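Local coordinates for effector protein hopAB2 (Pseudomonas syringae pv. tomato, PDB 3HGL) that is recognised through this Pto-interaction region by tomato Pto, triggering host immunity, and suppresses plant cell death in susceptible plants, at residues V6-S11 with S65-E70; Q14-E19 with N47-H52. All coordinates share one frame; numbering follows the deposited sequence.

Contact 1: V6-S11 with S65-E70; sequences VAHANS and SELAIE
Two helices that lie far apart in sequence pack here at the edge of a small all-helical bundle, residues 6-11 of the first meeting the opening turn of the last, where Leu67 and Glu70 face Val6, His8 and Ala9. The local axes come within 8.6 Å at a crossing angle of -56°. Leu67 covers the His8 imidazole: its CD1 sits over one face, offset toward the rim, 3.9 Å from the ring centroid, a CH-pi contact, while its CD2 lies 3.7 Å from His8 NE2. The imidazole stands there because His8 CG is anti to the backbone N (chi1 -167°). One turn along the last helix, Glu70 CB meets Ala9 CB at 3.6 Å, a methylene against a methyl. The bent Glu70 chain then runs on to Val6, its OE1 coming 3.4 Å from Val6 CG2, a carboxylate oxygen against a methyl group. Ser65 sets the start of this helix as its N-cap, OG accepting a nearly straight 3.1 Å bond from Ala68 N. Leu67 also touches Phe53, and Ala5 touches Glu70. Such obliquely crossed packing of terminal helices belongs to the compact five-helix fold of this Pto-binding domain.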
loop_
_atom_site.group_PDB
_atom_site.type_symbol
_atom_site.label_atom_id
_atom_site.label_comp_id
_atom_site.label_asym_id
_atom_site.label_seq_id
_atom_site.Cartn_x
_atom_site.Cartn_y
_atom_site.Cartn_z
ATOM N N VAL A 6 -10.721 -6.952 2.046
ATOM C CA VAL A 6 -11.286 -5.819 1.317
ATOM C C VAL A 6 -11.492 -4.644 2.272
ATOM O O VAL A 6 -11.065 -3.518 1.995
ATOM C CB VAL A 6 -12.639 -6.189 0.658
ATOM C CG1 VAL A 6 -13.254 -4.967 -0.011
ATOM C CG2 VAL A 6 -12.426 -7.289 -0.371
ATOM N N ALA A 7 -12.135 -4.911 3.407
ATOM C CA ALA A 7 -12.379 -3.864 4.393
ATOM C C ALA A 7 -11.041 -3.323 4.897
ATOM O O ALA A 7 -10.874 -2.117 5.078
ATOM C CB ALA A 7 -13.203 -4.418 5.562
ATOM N N HIS A 8 -10.096 -4.229 5.120
ATOM C CA HIS A 8 -8.761 -3.871 5.601
ATOM C C HIS A 8 -8.102 -2.903 4.603
ATOM O O HIS A 8 -7.615 -1.840 4.985
ATOM C CB HIS A 8 -7.917 -5.143 5.748
ATOM C CG HIS A 8 -6.639 -4.953 6.511
ATOM N ND1 HIS A 8 -6.090 -3.713 6.761
ATOM C CD2 HIS A 8 -5.784 -5.855 7.044
ATOM C CE1 HIS A 8 -4.953 -3.862 7.417
ATOM N NE2 HIS A 8 -4.743 -5.153 7.600
ATOM N N ALA A 9 -8.104 -3.280 3.326
ATOM C CA ALA A 9 -7.517 -2.451 2.273
ATOM C C ALA A 9 -8.160 -1.062 2.221
ATOM O O ALA A 9 -7.462 -0.049 2.111
ATOM C CB ALA A 9 -7.661 -3.152 0.915
ATOM N N ASN A 10 -9.489 -1.007 2.287
ATOM C CA ASN A 10 -10.172 0.282 2.253
ATOM C C ASN A 10 -9.733 1.171 3.419
ATOM O O ASN A 10 -9.588 2.381 3.261
ATOM C CB ASN A 10 -11.696 0.103 2.287
ATOM C CG ASN A 10 -12.254 -0.436 0.976
ATOM O OD1 ASN A 10 -11.771 -0.093 -0.107
ATOM N ND2 ASN A 10 -13.286 -1.272 1.067
ATOM N N SER A 11 -9.515 0.569 4.586
ATOM C CA SER A 11 -9.090 1.329 5.759
ATOM C C SER A 11 -7.687 1.893 5.573
ATOM O O SER A 11 -7.382 2.992 6.040
ATOM C CB SER A 11 -9.131 0.449 7.010
ATOM O OG SER A 11 -10.468 0.072 7.313
ATOM N N SER A 65 -0.025 -11.451 -2.258
ATOM C CA SER A 65 -0.682 -11.110 -0.998
ATOM C C SER A 65 -2.124 -10.679 -1.241
ATOM O O SER A 65 -2.384 -9.781 -2.043
ATOM C CB SER A 65 0.058 -9.976 -0.290
ATOM O OG SER A 65 -0.762 -9.429 0.730
ATOM N N GLU A 66 -3.059 -11.311 -0.539
ATOM C CA GLU A 66 -4.471 -10.981 -0.698
ATOM C C GLU A 66 -4.726 -9.526 -0.310
ATOM O O GLU A 66 -5.507 -8.828 -0.957
ATOM C CB GLU A 66 -5.331 -11.899 0.175
ATOM C CG GLU A 66 -6.810 -11.903 -0.190
ATOM C CD GLU A 66 -7.653 -12.661 0.821
ATOM O OE1 GLU A 66 -7.235 -13.760 1.239
ATOM O OE2 GLU A 66 -8.738 -12.164 1.195
ATOM N N LEU A 67 -4.063 -9.070 0.748
ATOM C CA LEU A 67 -4.234 -7.695 1.202
ATOM C C LEU A 67 -3.654 -6.715 0.183
ATOM O O LEU A 67 -4.280 -5.708 -0.140
ATOM C CB LEU A 67 -3.560 -7.495 2.565
ATOM C CG LEU A 67 -3.646 -6.089 3.176
ATOM C CD1 LEU A 67 -5.110 -5.675 3.336
ATOM C CD2 LEU A 67 -2.943 -6.079 4.533
ATOM N N ALA A 68 -2.458 -7.014 -0.317
ATOM C CA ALA A 68 -1.801 -6.156 -1.307
ATOM C C ALA A 68 -2.663 -6.029 -2.564
ATOM O O ALA A 68 -2.829 -4.937 -3.113
ATOM C CB ALA A 68 -0.434 -6.726 -1.672
ATOM N N ILE A 69 -3.202 -7.156 -3.022
ATOM C CA ILE A 69 -4.053 -7.166 -4.206
ATOM C C ILE A 69 -5.268 -6.265 -4.003
ATOM O O ILE A 69 -5.599 -5.463 -4.872
ATOM C CB ILE A 69 -4.512 -8.611 -4.535
ATOM C CG1 ILE A 69 -3.302 -9.433 -5.003
ATOM C CG2 ILE A 69 -5.611 -8.596 -5.611
ATOM C CD1 ILE A 69 -3.591 -10.912 -5.198
ATOM N N GLU A 70 -5.928 -6.389 -2.854
ATOM C CA GLU A 70 -7.095 -5.559 -2.564
ATOM C C GLU A 70 -6.686 -4.098 -2.407
ATOM O O GLU A 70 -7.409 -3.188 -2.815
ATOM C CB GLU A 70 -7.795 -6.037 -1.287
ATOM C CG GLU A 70 -8.458 -7.403 -1.411
ATOM C CD GLU A 70 -9.437 -7.480 -2.578
ATOM O OE1 GLU A 70 -10.152 -6.489 -2.835
ATOM O OE2 GLU A 70 -9.499 -8.540 -3.231
#

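Contact 2: Q14-E19 with N47-H52; sequences QQLVSE and NIFRQH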
loop_
_atom_site.group_PDB
_atom_site.type_symbol
_atom_site.label_atom_id
_atom_site.label_comp_id
_atom_site.label_asym_id
_atom_site.label_seq_id
_atom_site.Cartn_x
_atom_site.Cartn_y
_atom_site.Cartn_z
ATOM N N GLN A 14 -7.890 4.999 3.604
ATOM C CA GLN A 14 -8.370 6.061 4.482
ATOM C C GLN A 14 -7.224 6.595 5.333
ATOM O O GLN A 14 -7.068 7.809 5.492
ATOM C CB GLN A 14 -9.478 5.530 5.397
ATOM C CG GLN A 14 -10.736 5.102 4.667
ATOM C CD GLN A 14 -11.501 6.280 4.108
ATOM O OE1 GLN A 14 -12.008 7.115 4.857
ATOM N NE2 GLN A 14 -11.582 6.361 2.787
ATOM N N GLN A 15 -6.422 5.684 5.876
ATOM C CA GLN A 15 -5.294 6.074 6.713
ATOM C C GLN A 15 -4.284 6.904 5.916
ATOM O O GLN A 15 -3.812 7.938 6.391
ATOM C CB GLN A 15 -4.608 4.832 7.295
ATOM C CG GLN A 15 -3.443 5.148 8.230
ATOM C CD GLN A 15 -2.895 3.915 8.928
ATOM O OE1 GLN A 15 -3.259 2.787 8.599
ATOM N NE2 GLN A 15 -2.002 4.128 9.895
ATOM N N LEU A 16 -3.957 6.451 4.709
ATOM C CA LEU A 16 -3.007 7.170 3.864
ATOM C C LEU A 16 -3.484 8.594 3.596
ATOM O O LEU A 16 -2.740 9.555 3.789
ATOM C CB LEU A 16 -2.820 6.433 2.534
ATOM C CG LEU A 16 -1.991 5.147 2.628
ATOM C CD1 LEU A 16 -2.194 4.300 1.380
ATOM C CD2 LEU A 16 -0.516 5.508 2.816
ATOM N N VAL A 17 -4.725 8.720 3.143
ATOM C CA VAL A 17 -5.305 10.021 2.843
ATOM C C VAL A 17 -5.295 10.901 4.088
ATOM O O VAL A 17 -4.839 12.043 4.052
ATOM C CB VAL A 17 -6.760 9.877 2.331
ATOM C CG1 VAL A 17 -7.365 11.251 2.066
ATOM C CG2 VAL A 17 -6.783 9.035 1.058
ATOM N N SER A 18 -5.784 10.357 5.197
ATOM C CA SER A 18 -5.838 11.098 6.451
ATOM C C SER A 18 -4.469 11.617 6.881
ATOM O O SER A 18 -4.352 12.728 7.395
ATOM C CB SER A 18 -6.424 10.213 7.557
ATOM O OG SER A 18 -6.454 10.903 8.793
ATOM N N GLU A 19 -3.428 10.821 6.665
ATOM C CA GLU A 19 -2.094 11.239 7.065
ATOM C C GLU A 19 -1.367 12.125 6.048
ATOM O O GLU A 19 -0.190 12.443 6.217
ATOM C CB GLU A 19 -1.258 10.008 7.440
ATOM C CG GLU A 19 -1.759 9.368 8.732
ATOM C CD GLU A 19 -0.877 8.257 9.246
ATOM O OE1 GLU A 19 0.360 8.429 9.243
ATOM O OE2 GLU A 19 -1.419 7.213 9.672
ATOM N N ASN A 47 5.858 4.164 7.429
ATOM C CA ASN A 47 5.308 4.023 8.776
ATOM C C ASN A 47 3.947 3.326 8.729
ATOM O O ASN A 47 3.658 2.435 9.535
ATOM C CB ASN A 47 5.173 5.401 9.433
ATOM C CG ASN A 47 4.645 5.322 10.857
ATOM O OD1 ASN A 47 3.571 5.839 11.163
ATOM N ND2 ASN A 47 5.402 4.672 11.732
ATOM N N ILE A 48 3.120 3.722 7.766
ATOM C CA ILE A 48 1.795 3.130 7.615
ATOM C C ILE A 48 1.858 1.673 7.159
ATOM O O ILE A 48 1.257 0.797 7.778
ATOM C CB ILE A 48 0.940 3.941 6.615
ATOM C CG1 ILE A 48 0.630 5.318 7.213
ATOM C CG2 ILE A 48 -0.348 3.183 6.282
ATOM C CD1 ILE A 48 -0.118 6.254 6.283
ATOM N N PHE A 49 2.593 1.407 6.084
ATOM C CA PHE A 49 2.707 0.043 5.576
ATOM C C PHE A 49 3.280 -0.953 6.586
ATOM O O PHE A 49 2.903 -2.128 6.581
ATOM C CB PHE A 49 3.531 0.029 4.282
ATOM C CG PHE A 49 2.737 0.424 3.059
ATOM C CD1 PHE A 49 2.441 -0.515 2.075
ATOM C CD2 PHE A 49 2.265 1.724 2.907
ATOM C CE1 PHE A 49 1.684 -0.167 0.957
ATOM C CE2 PHE A 49 1.504 2.088 1.790
ATOM C CZ PHE A 49 1.214 1.140 0.813
ATOM N N ARG A 50 4.178 -0.503 7.456
ATOM C CA ARG A 50 4.734 -1.416 8.450
ATOM C C ARG A 50 3.661 -1.919 9.414
ATOM O O ARG A 50 3.771 -3.018 9.951
ATOM C CB ARG A 50 5.882 -0.751 9.216
ATOM C CG ARG A 50 7.200 -0.826 8.456
ATOM C CD ARG A 50 8.353 -0.154 9.191
ATOM N NE ARG A 50 9.623 -0.391 8.505
ATOM C CZ ARG A 50 10.774 0.189 8.830
ATOM N NH1 ARG A 50 10.826 1.052 9.835
ATOM N NH2 ARG A 50 11.875 -0.094 8.146
ATOM N N GLN A 51 2.619 -1.118 9.619
ATOM C CA GLN A 51 1.517 -1.498 10.506
ATOM C C GLN A 51 0.632 -2.585 9.886
ATOM O O GLN A 51 0.013 -3.381 10.598
ATOM C CB GLN A 51 0.634 -0.281 10.800
ATOM C CG GLN A 51 1.283 0.795 11.640
ATOM C CD GLN A 51 0.476 2.083 11.660
ATOM O OE1 GLN A 51 -0.706 2.102 11.302
ATOM N NE2 GLN A 51 1.112 3.168 12.088
ATOM N N HIS A 52 0.584 -2.610 8.558
ATOM C CA HIS A 52 -0.261 -3.545 7.815
ATOM C C HIS A 52 0.460 -4.719 7.158
ATOM O O HIS A 52 -0.161 -5.723 6.823
ATOM C CB HIS A 52 -1.046 -2.749 6.770
ATOM C CG HIS A 52 -1.875 -1.653 7.366
ATOM N ND1 HIS A 52 -3.070 -1.894 8.003
ATOM C CD2 HIS A 52 -1.642 -0.325 7.494
ATOM C CE1 HIS A 52 -3.540 -0.765 8.502
ATOM N NE2 HIS A 52 -2.691 0.203 8.208
HETATM O O HOH W 1 -0.428 6.023 11.916
#
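Gln15 NE2 is held by the carboxamide oxygen of Gln51 and a carboxylate oxygen of Glu19 at once: it donates to Gln51 OE1 at 2.8 Å across the contact and, within its own helix end, to Glu19 OE2 at 3.1 Å. Both acceptors lie close to the amide plane of Gln15, as its two N-H groups require, and the bond to Gln51 is nearly straight (173°). The other end of the same amide is used as well, because Gln15 OE1 accepts from His52 NE2 at 2.7 Å. That donor points along the plane of the imidazole, which meets the amide tip to tip with the two planes 79° apart. Gln15 can span the gap because CG is anti to the backbone N (chi1 -178°) and the chain beyond stays extended. A water bridges the two segments, donating to Glu19 OE2 and accepting from Gln51 NE2. Beneath this polar layer Ile48 packs between the antiparallel helices, CG2 beside the Gln15 amide and CD1 3.6 Å from Leu16 CD2. The Glu19 carboxylate lies against the tip of Ile48, with CD 3.7 Å from Ile48 CD1. Leu16 CD2 also reaches the edge of the Phe49 ring, at Phe49 CE2, 4.1 Å away. Leu71 and Leu75 of the last helix continue this apolar core, and Phe41 stacks on Phe49. With donors and acceptor all engaged, the Gln15 amide has a fixed orientation, which is consistent with a proton on His52 NE2; the Glu19 carboxylate would probably polarise the N-H it accepts and, through the amide, make Gln15 OE1 a somewhat better acceptor.

Overall arrangement
Helix 5-18 enters both contacts, first with its N-terminal half and then with its C-terminal end. From that end the chain passes through helix 23-35 to helix 43-52, and contact 2 closes this shorter loop. It then continues by way of helix 56-59 to helix 66-80, whose start returns to the first turns of helix 5-18 in contact 1. The loop of contact 2 therefore lies wholly within that of contact 1, and the two do not cross. Their centres are about 12 Å apart, and they meet at His52, whose ring touches that of His8 and whose carbonyl oxygen touches Leu67. Together they tie the first, third and last long helices into one bundle.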